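Local coordinates for uncharacterized NTF-2 like protein (Silicibacter pomeroyi DSS-3, PDB 3FKA) that is of unknown function but, as a member of the NTF2-like superfamily related to putative lumazine-binding proteins, may bind a small ligand, at residues A63-S75 and M85-F97. Residues are numbered along the deposited sequence; the frame is centred on the assembly and turned at random. Where two conformers were deposited one is given.
Sequences AADAETDPFWAIS and MLHVENDWAGMRF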
ATOM      1  N   ALA B  63      26.654  16.337   2.217  1.00 22.23           N
ATOM      2  CA  ALA B  63      26.395  16.096   0.802  1.00 22.06           C
ATOM      3  C   ALA B  63      25.580  17.176   0.125  1.00 22.80           C
ATOM      4  O   ALA B  63      25.212  16.994  -1.042  1.00 21.69           O
ATOM      5  CB  ALA B  63      25.668  14.740   0.647  1.00 22.44           C
ATOM      6  N   ALA B  64      25.338  18.305   0.810  1.00 22.48           N
ATOM      7  CA  ALA B  64      24.486  19.370   0.251  1.00 22.82           C
ATOM      8  C   ALA B  64      24.863  19.874  -1.130  1.00 23.09           C
ATOM      9  O   ALA B  64      26.036  19.957  -1.495  1.00 21.74           O
ATOM     10  CB  ALA B  64      24.392  20.544   1.230  1.00 23.05           C
ATOM     11  N   ASP B  65      23.822  20.183  -1.908  1.00 24.07           N
ATOM     12  CA  ASP B  65      23.950  20.667  -3.271  1.00 25.83           C
ATOM     13  C   ASP B  65      22.969  21.809  -3.390  1.00 25.76           C
ATOM     14  O   ASP B  65      21.781  21.592  -3.197  1.00 24.49           O
ATOM     15  CB  ASP B  65      23.609  19.490  -4.182  1.00 27.87           C
ATOM     16  CG  ASP B  65      23.864  19.744  -5.632  1.00 29.63           C
ATOM     17  OD1 ASP B  65      23.756  20.899  -6.120  1.00 31.09           O
ATOM     18  OD2 ASP B  65      24.128  18.710  -6.316  1.00 31.56           O
ATOM     19  N   ALA B  66      23.463  23.009  -3.683  1.00 26.14           N
ATOM     20  CA  ALA B  66      22.618  24.203  -3.772  1.00 26.33           C
ATOM     21  C   ALA B  66      21.722  24.326  -4.995  1.00 26.93           C
ATOM     22  O   ALA B  66      20.720  25.056  -4.931  1.00 26.00           O
ATOM     23  CB  ALA B  66      23.503  25.459  -3.707  1.00 26.49           C
ATOM     24  N   GLU B  67      22.045  23.625  -6.078  1.00 27.10           N
ATOM     25  CA  GLU B  67      21.293  23.791  -7.325  1.00 28.44           C
ATOM     26  C   GLU B  67      20.664  22.574  -7.993  1.00 29.02           C
ATOM     27  O   GLU B  67      19.779  22.763  -8.830  1.00 28.65           O
ATOM     28  CB  GLU B  67      22.238  24.417  -8.352  1.00 28.65           C
ATOM     29  CG  GLU B  67      22.826  25.757  -7.921  1.00 29.16           C
ATOM     30  CD  GLU B  67      23.644  26.428  -9.009  1.00 29.43           C
ATOM     31  OE1 GLU B  67      23.175  26.531 -10.158  1.00 30.37           O
ATOM     32  OE2 GLU B  67      24.743  26.909  -8.705  1.00 30.24           O
ATOM     33  N   THR B  68      21.079  21.359  -7.659  1.00 29.52           N
ATOM     34  CA  THR B  68      20.509  20.171  -8.301  0.50 30.35           C
ATOM     35  C   THR B  68      19.006  20.026  -8.038  1.00 30.78           C
ATOM     36  O   THR B  68      18.544  20.281  -6.925  1.00 30.77           O
ATOM     37  CB  THR B  68      21.263  18.895  -7.868  0.50 30.55           C
ATOM     38  OG1 THR B  68      22.588  18.948  -8.409  0.50 30.71           O
ATOM     39  CG2 THR B  68      20.581  17.637  -8.384  0.50 30.59           C
ATOM     40  N   ASP B  69      18.266  19.648  -9.079  1.00 32.11           N
ATOM     41  CA  ASP B  69      16.834  19.436  -8.993  0.50 33.11           C
ATOM     42  C   ASP B  69      16.747  17.927  -8.795  1.00 33.53           C
ATOM     43  O   ASP B  69      16.958  17.150  -9.748  1.00 33.95           O
ATOM     44  CB  ASP B  69      16.105  19.908 -10.249  0.50 33.48           C
ATOM     45  CG  ASP B  69      14.586  19.833 -10.117  0.50 33.94           C
ATOM     46  OD1 ASP B  69      14.065  19.770  -8.981  0.50 34.53           O
ATOM     47  OD2 ASP B  69      13.907  19.863 -11.165  0.50 34.50           O
ATOM     48  N   PRO B  70      16.438  17.496  -7.567  1.00 33.88           N
ATOM     49  CA  PRO B  70      16.434  16.054  -7.355  1.00 34.04           C
ATOM     50  C   PRO B  70      15.211  15.304  -7.848  1.00 33.27           C
ATOM     51  O   PRO B  70      14.120  15.852  -7.821  1.00 33.35           O
ATOM     52  CB  PRO B  70      16.462  15.962  -5.837  1.00 34.04           C
ATOM     53  CG  PRO B  70      15.636  17.109  -5.399  1.00 34.43           C
ATOM     54  CD  PRO B  70      15.980  18.208  -6.357  1.00 34.19           C
ATOM     55  N   PHE B  71      15.441  14.077  -8.327  1.00 32.52           N
ATOM     56  CA  PHE B  71      14.369  13.209  -8.747  1.00 31.63           C
ATOM     57  C   PHE B  71      13.703  12.628  -7.516  1.00 30.07           C
ATOM     58  O   PHE B  71      14.394  12.207  -6.598  1.00 28.89           O
ATOM     59  CB  PHE B  71      14.842  12.002  -9.569  1.00 32.55           C
ATOM     60  CG  PHE B  71      13.846  10.839  -9.547  1.00 32.70           C
ATOM     61  CD1 PHE B  71      12.748  10.820 -10.396  1.00 33.14           C
ATOM     62  CD2 PHE B  71      13.986   9.790  -8.619  1.00 33.01           C
ATOM     63  CE1 PHE B  71      11.825   9.772 -10.346  1.00 32.93           C
ATOM     64  CE2 PHE B  71      13.060   8.755  -8.555  1.00 32.87           C
ATOM     65  CZ  PHE B  71      11.986   8.747  -9.424  1.00 32.85           C
ATOM     66  N   TRP B  72      12.376  12.583  -7.505  1.00 29.15           N
ATOM     67  CA  TRP B  72      11.629  11.917  -6.433  1.00 28.97           C
ATOM     68  C   TRP B  72      10.217  11.602  -6.917  1.00 27.68           C
ATOM     69  O   TRP B  72       9.699  12.254  -7.835  1.00 26.70           O
ATOM     70  CB  TRP B  72      11.567  12.698  -5.116  1.00 30.78           C
ATOM     71  CG  TRP B  72      10.900  14.009  -5.251  1.00 31.20           C
ATOM     72  CD1 TRP B  72      11.453  15.145  -5.755  1.00 31.68           C
ATOM     73  CD2 TRP B  72       9.577  14.341  -4.868  1.00 31.60           C
ATOM     74  NE1 TRP B  72      10.553  16.168  -5.716  1.00 31.98           N
ATOM     75  CE2 TRP B  72       9.386  15.703  -5.174  1.00 31.83           C
ATOM     76  CE3 TRP B  72       8.527  13.626  -4.298  1.00 31.54           C
ATOM     77  CZ2 TRP B  72       8.183  16.360  -4.933  1.00 31.76           C
ATOM     78  CZ3 TRP B  72       7.333  14.278  -4.047  1.00 31.70           C
ATOM     79  CH2 TRP B  72       7.169  15.635  -4.370  1.00 31.73           C
ATOM     80  N   ALA B  73       9.613  10.600  -6.291  1.00 26.51           N
ATOM     81  CA  ALA B  73       8.257  10.180  -6.617  1.00 26.71           C
ATOM     82  C   ALA B  73       7.609   9.554  -5.404  1.00 26.68           C
ATOM     83  O   ALA B  73       8.293   8.936  -4.615  1.00 27.52           O
ATOM     84  CB  ALA B  73       8.278   9.179  -7.765  1.00 25.98           C
ATOM     85  N   ILE B  74       6.301   9.729  -5.260  1.00 26.38           N
ATOM     86  CA  ILE B  74       5.539   9.119  -4.183  1.00 26.41           C
ATOM     87  C   ILE B  74       4.953   7.857  -4.790  1.00 25.64           C
ATOM     88  O   ILE B  74       4.097   7.941  -5.676  1.00 25.59           O
ATOM     89  CB  ILE B  74       4.442  10.035  -3.632  1.00 26.81           C
ATOM     90  CG1 ILE B  74       5.084  11.215  -2.917  1.00 27.47           C
ATOM     91  CG2 ILE B  74       3.565   9.302  -2.641  1.00 26.16           C
ATOM     92  CD1 ILE B  74       4.103  12.344  -2.543  1.00 27.95           C
ATOM     93  N   SER B  75       5.451   6.705  -4.355  1.00 25.08           N
ATOM     94  CA  SER B  75       4.987   5.415  -4.831  1.00 24.79           C
ATOM     95  C   SER B  75       3.755   4.967  -4.057  1.00 23.84           C
ATOM     96  O   SER B  75       2.946   4.235  -4.597  1.00 23.22           O
ATOM     97  CB  SER B  75       6.100   4.376  -4.766  1.00 25.77           C
ATOM     98  OG  SER B  75       7.101   4.719  -5.706  1.00 26.38           O
HETATM   99  N   MSE B  85       1.879   6.353   6.445  1.00 25.11           N
HETATM  100  CA  MSE B  85       3.080   5.647   6.063  0.57 27.44           C
HETATM  101  C   MSE B  85       3.216   5.876   4.559  1.00 25.99           C
HETATM  102  O   MSE B  85       2.233   5.721   3.827  1.00 25.09           O
HETATM  103  CB  MSE B  85       2.963   4.207   6.488  0.57 29.07           C
HETATM  104  CG  MSE B  85       4.227   3.473   6.363  0.57 30.64           C
HETATM  105 SE   MSE B  85       4.053   1.692   7.115  0.43 33.17          SE
HETATM  106  CE  MSE B  85       2.409   1.079   6.235  0.57 31.71           C
ATOM    107  N   LEU B  86       4.413   6.259   4.129  1.00 25.76           N
ATOM    108  CA  LEU B  86       4.690   6.626   2.745  0.50 26.13           C
ATOM    109  C   LEU B  86       5.864   5.889   2.154  1.00 25.70           C
ATOM    110  O   LEU B  86       6.848   5.642   2.849  1.00 26.19           O
ATOM    111  CB  LEU B  86       5.075   8.113   2.678  0.50 26.40           C
ATOM    112  CG  LEU B  86       4.222   9.382   2.957  0.50 26.50           C
ATOM    113  CD1 LEU B  86       3.409   9.841   1.736  0.50 25.88           C
ATOM    114  CD2 LEU B  86       3.349   9.250   4.224  0.50 26.23           C
ATOM    115  N   HIS B  87       5.776   5.575   0.871  1.00 24.20           N
ATOM    116  CA  HIS B  87       6.861   4.942   0.107  1.00 24.02           C
ATOM    117  C   HIS B  87       7.263   6.036  -0.885  1.00 23.70           C
ATOM    118  O   HIS B  87       6.462   6.417  -1.754  1.00 23.25           O
ATOM    119  CB  HIS B  87       6.475   3.634  -0.585  1.00 24.19           C
ATOM    120  CG  HIS B  87       7.506   3.105  -1.537  1.00 23.66           C
ATOM    121  ND1 HIS B  87       7.203   2.190  -2.526  1.00 23.89           N
ATOM    122  CD2 HIS B  87       8.818   3.400  -1.688  1.00 23.80           C
ATOM    123  CE1 HIS B  87       8.300   1.905  -3.206  1.00 23.70           C
ATOM    124  NE2 HIS B  87       9.295   2.626  -2.718  1.00 23.44           N
ATOM    125  N   VAL B  88       8.492   6.535  -0.747  1.00 23.60           N
ATOM    126  CA  VAL B  88       9.029   7.550  -1.600  1.00 23.72           C
ATOM    127  C   VAL B  88      10.294   7.063  -2.302  1.00 24.28           C
ATOM    128  O   VAL B  88      11.139   6.416  -1.660  1.00 24.84           O
ATOM    129  CB  VAL B  88       9.427   8.847  -0.781  1.00 24.33           C
ATOM    130  CG1 VAL B  88       9.959   9.978  -1.694  1.00 23.93           C
ATOM    131  CG2 VAL B  88       8.240   9.367   0.065  1.00 24.85           C
ATOM    132  N   GLU B  89      10.383   7.313  -3.608  1.00 24.42           N
ATOM    133  CA  GLU B  89      11.559   7.009  -4.406  0.50 25.35           C
ATOM    134  C   GLU B  89      12.326   8.293  -4.499  1.00 25.86           C
ATOM    135  O   GLU B  89      11.718   9.325  -4.741  1.00 25.66           O
ATOM    136  CB  GLU B  89      11.238   6.637  -5.844  0.50 25.55           C
ATOM    137  CG  GLU B  89      10.457   5.390  -6.077  0.50 25.56           C
ATOM    138  CD  GLU B  89      10.252   5.129  -7.572  0.50 25.70           C
ATOM    139  OE1 GLU B  89      10.385   6.060  -8.388  0.50 25.05           O
ATOM    140  OE2 GLU B  89       9.966   3.983  -7.949  0.50 26.30           O
ATOM    141  N   ASN B  90      13.640   8.272  -4.306  1.00 26.66           N
ATOM    142  CA  ASN B  90      14.387   9.528  -4.437  1.00 27.87           C
ATOM    143  C   ASN B  90      15.858   9.306  -4.685  1.00 28.05           C
ATOM    144  O   ASN B  90      16.379   8.260  -4.371  1.00 27.16           O
ATOM    145  CB  ASN B  90      14.165  10.445  -3.235  1.00 29.29           C
ATOM    146  CG  ASN B  90      14.636   9.863  -1.949  1.00 30.37           C
ATOM    147  OD1 ASN B  90      15.827   9.710  -1.729  1.00 32.24           O
ATOM    148  ND2 ASN B  90      13.717   9.642  -1.038  1.00 31.90           N
ATOM    149  N   ASP B  91      16.485  10.299  -5.301  1.00 28.06           N
ATOM    150  CA  ASP B  91      17.905  10.276  -5.555  1.00 28.83           C
ATOM    151  C   ASP B  91      18.572  11.140  -4.510  1.00 28.41           C
ATOM    152  O   ASP B  91      18.038  12.172  -4.124  1.00 27.51           O
ATOM    153  CB  ASP B  91      18.282  10.839  -6.921  1.00 30.26           C
ATOM    154  CG  ASP B  91      17.945   9.921  -8.055  1.00 31.36           C
ATOM    155  OD1 ASP B  91      17.619   8.761  -7.796  1.00 32.96           O
ATOM    156  OD2 ASP B  91      18.051  10.347  -9.223  1.00 32.59           O
ATOM    157  N   TRP B  92      19.720  10.688  -4.039  1.00 27.74           N
ATOM    158  CA  TRP B  92      20.518  11.442  -3.084  1.00 27.86           C
ATOM    159  C   TRP B  92      21.962  10.984  -3.210  1.00 27.58           C
ATOM    160  O   TRP B  92      22.232   9.785  -3.222  1.00 27.31           O
ATOM    161  CB  TRP B  92      20.030  11.263  -1.643  1.00 28.29           C
ATOM    162  CG  TRP B  92      20.912  11.997  -0.645  1.00 28.30           C
ATOM    163  CD1 TRP B  92      20.946  13.332  -0.425  1.00 28.54           C
ATOM    164  CD2 TRP B  92      21.869  11.419   0.252  1.00 28.09           C
ATOM    165  NE1 TRP B  92      21.863  13.633   0.555  1.00 28.47           N
ATOM    166  CE2 TRP B  92      22.440  12.478   0.997  1.00 28.31           C
ATOM    167  CE3 TRP B  92      22.307  10.111   0.494  1.00 28.81           C
ATOM    168  CZ2 TRP B  92      23.430  12.276   1.965  1.00 28.53           C
ATOM    169  CZ3 TRP B  92      23.283   9.901   1.488  1.00 28.67           C
ATOM    170  CH2 TRP B  92      23.840  10.984   2.192  1.00 28.69           C
ATOM    171  N   ALA B  93      22.875  11.942  -3.342  1.00 27.89           N
ATOM    172  CA  ALA B  93      24.306  11.648  -3.418  1.00 28.18           C
ATOM    173  C   ALA B  93      24.686  10.595  -4.460  1.00 28.10           C
ATOM    174  O   ALA B  93      25.568   9.775  -4.220  1.00 28.82           O
ATOM    175  CB  ALA B  93      24.803  11.232  -2.027  1.00 28.06           C
ATOM    176  N   GLY B  94      24.027  10.639  -5.618  1.00 28.25           N
ATOM    177  CA  GLY B  94      24.299   9.724  -6.720  1.00 28.29           C
ATOM    178  C   GLY B  94      23.750   8.319  -6.624  1.00 28.63           C
ATOM    179  O   GLY B  94      24.102   7.469  -7.457  1.00 29.11           O
HETATM  180  N   MSE B  95      22.868   8.076  -5.652  1.00 28.58           N
HETATM  181  CA  MSE B  95      22.251   6.766  -5.426  1.00 29.03           C
HETATM  182  C   MSE B  95      20.735   6.900  -5.407  1.00 28.55           C
HETATM  183  O   MSE B  95      20.230   7.960  -5.029  1.00 28.03           O
HETATM  184  CB  MSE B  95      22.723   6.220  -4.081  1.00 29.60           C
HETATM  185  CG  MSE B  95      24.223   5.935  -3.987  1.00 30.07           C
HETATM  186 SE   MSE B  95      24.790   5.643  -2.146  0.75 30.76          SE
HETATM  187  CE  MSE B  95      24.480   7.411  -1.411  1.00 31.15           C
ATOM    188  N   ARG B  96      20.031   5.839  -5.810  1.00 28.15           N
ATOM    189  CA  ARG B  96      18.566   5.774  -5.817  1.00 27.85           C
ATOM    190  C   ARG B  96      18.110   5.013  -4.589  1.00 26.40           C
ATOM    191  O   ARG B  96      18.540   3.888  -4.372  1.00 26.31           O
ATOM    192  CB  ARG B  96      18.039   5.033  -7.041  1.00 29.23           C
ATOM    193  CG  ARG B  96      16.492   4.911  -7.136  1.00 30.66           C
ATOM    194  CD  ARG B  96      15.749   6.222  -7.283  1.00 32.75           C
ATOM    195  NE  ARG B  96      16.096   6.876  -8.555  1.00 33.63           N
ATOM    196  CZ  ARG B  96      15.444   6.769  -9.710  1.00 34.81           C
ATOM    197  NH1 ARG B  96      14.368   5.980  -9.865  1.00 35.76           N
ATOM    198  NH2 ARG B  96      15.916   7.450 -10.757  1.00 34.63           N
ATOM    199  N   PHE B  97      17.164   5.582  -3.864  1.00 24.97           N
ATOM    200  CA  PHE B  97      16.642   4.979  -2.661  1.00 24.27           C
ATOM    201  C   PHE B  97      15.139   4.757  -2.690  1.00 24.07           C
ATOM    202  O   PHE B  97      14.433   5.468  -3.403  1.00 22.93           O
ATOM    203  CB  PHE B  97      16.850   5.944  -1.500  1.00 24.85           C
ATOM    204  CG  PHE B  97      18.282   6.185  -1.124  1.00 24.69           C
ATOM    205  CD1 PHE B  97      19.068   7.082  -1.847  1.00 25.21           C
ATOM    206  CD2 PHE B  97      18.820   5.604   0.016  1.00 25.04           C
ATOM    207  CE1 PHE B  97      20.390   7.346  -1.497  1.00 24.64           C
ATOM    208  CE2 PHE B  97      20.158   5.873   0.385  1.00 24.85           C
ATOM    209  CZ  PHE B  97      20.943   6.734  -0.386  1.00 25.27           C
TER
HETATM  210  O   HOH W   1      18.347  13.236  -9.339  1.00 41.40           O
HETATM  211  O   HOH W   2       8.562   2.296  -6.435  0.50 11.47           O
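Phe71 packs against Asp91 and Glu89 of strand 83-92 and Arg96 of the next strand. Its CG is anti to the backbone N (chi1 158°), which carries the ring over the neighbouring strand. CB comes first, 3.6 Å from Asp91 OD2. CD2 and CE2 then pass under the Arg96 guanidinium, which stacks on one ring face with the planes 29° apart. CE2 lies 3.3 Å from Arg96 CZ. Glu89 OE1 sits at the ring edge, in its plane, 3.3 Å from Phe71 CZ. Arg96 reaches in from strand 95-106, beyond the type I' turn from Trp92 to Met95. Its NE makes a salt bridge to Asp91 OD1 on the syn side, somewhat out of the carboxylate plane. A methionine here would probably leave Asp91 without its charged mate and the Phe71 ring without its flat cover.

Further along, Ser75 CB lies over one face of the His87 ring, a CH-pi contact. A water links Ser75 OG to Glu89 OE2, which also pairs with Arg120. His87 NE2 bonds to Asp98.

Ala73 and Glu89 exchange two backbone hydrogen bonds. On either side, Asp91 N donates to Phe71 O and Ser75 N to His87 O. The Asn90 side chain hydrogen-bonds Asp99 and lies near an unidentified bound molecule, which may mark a pocket. Strands 72-80 and 83-92 form an antiparallel beta hairpin in the curved sheet of the NTF2-like fold.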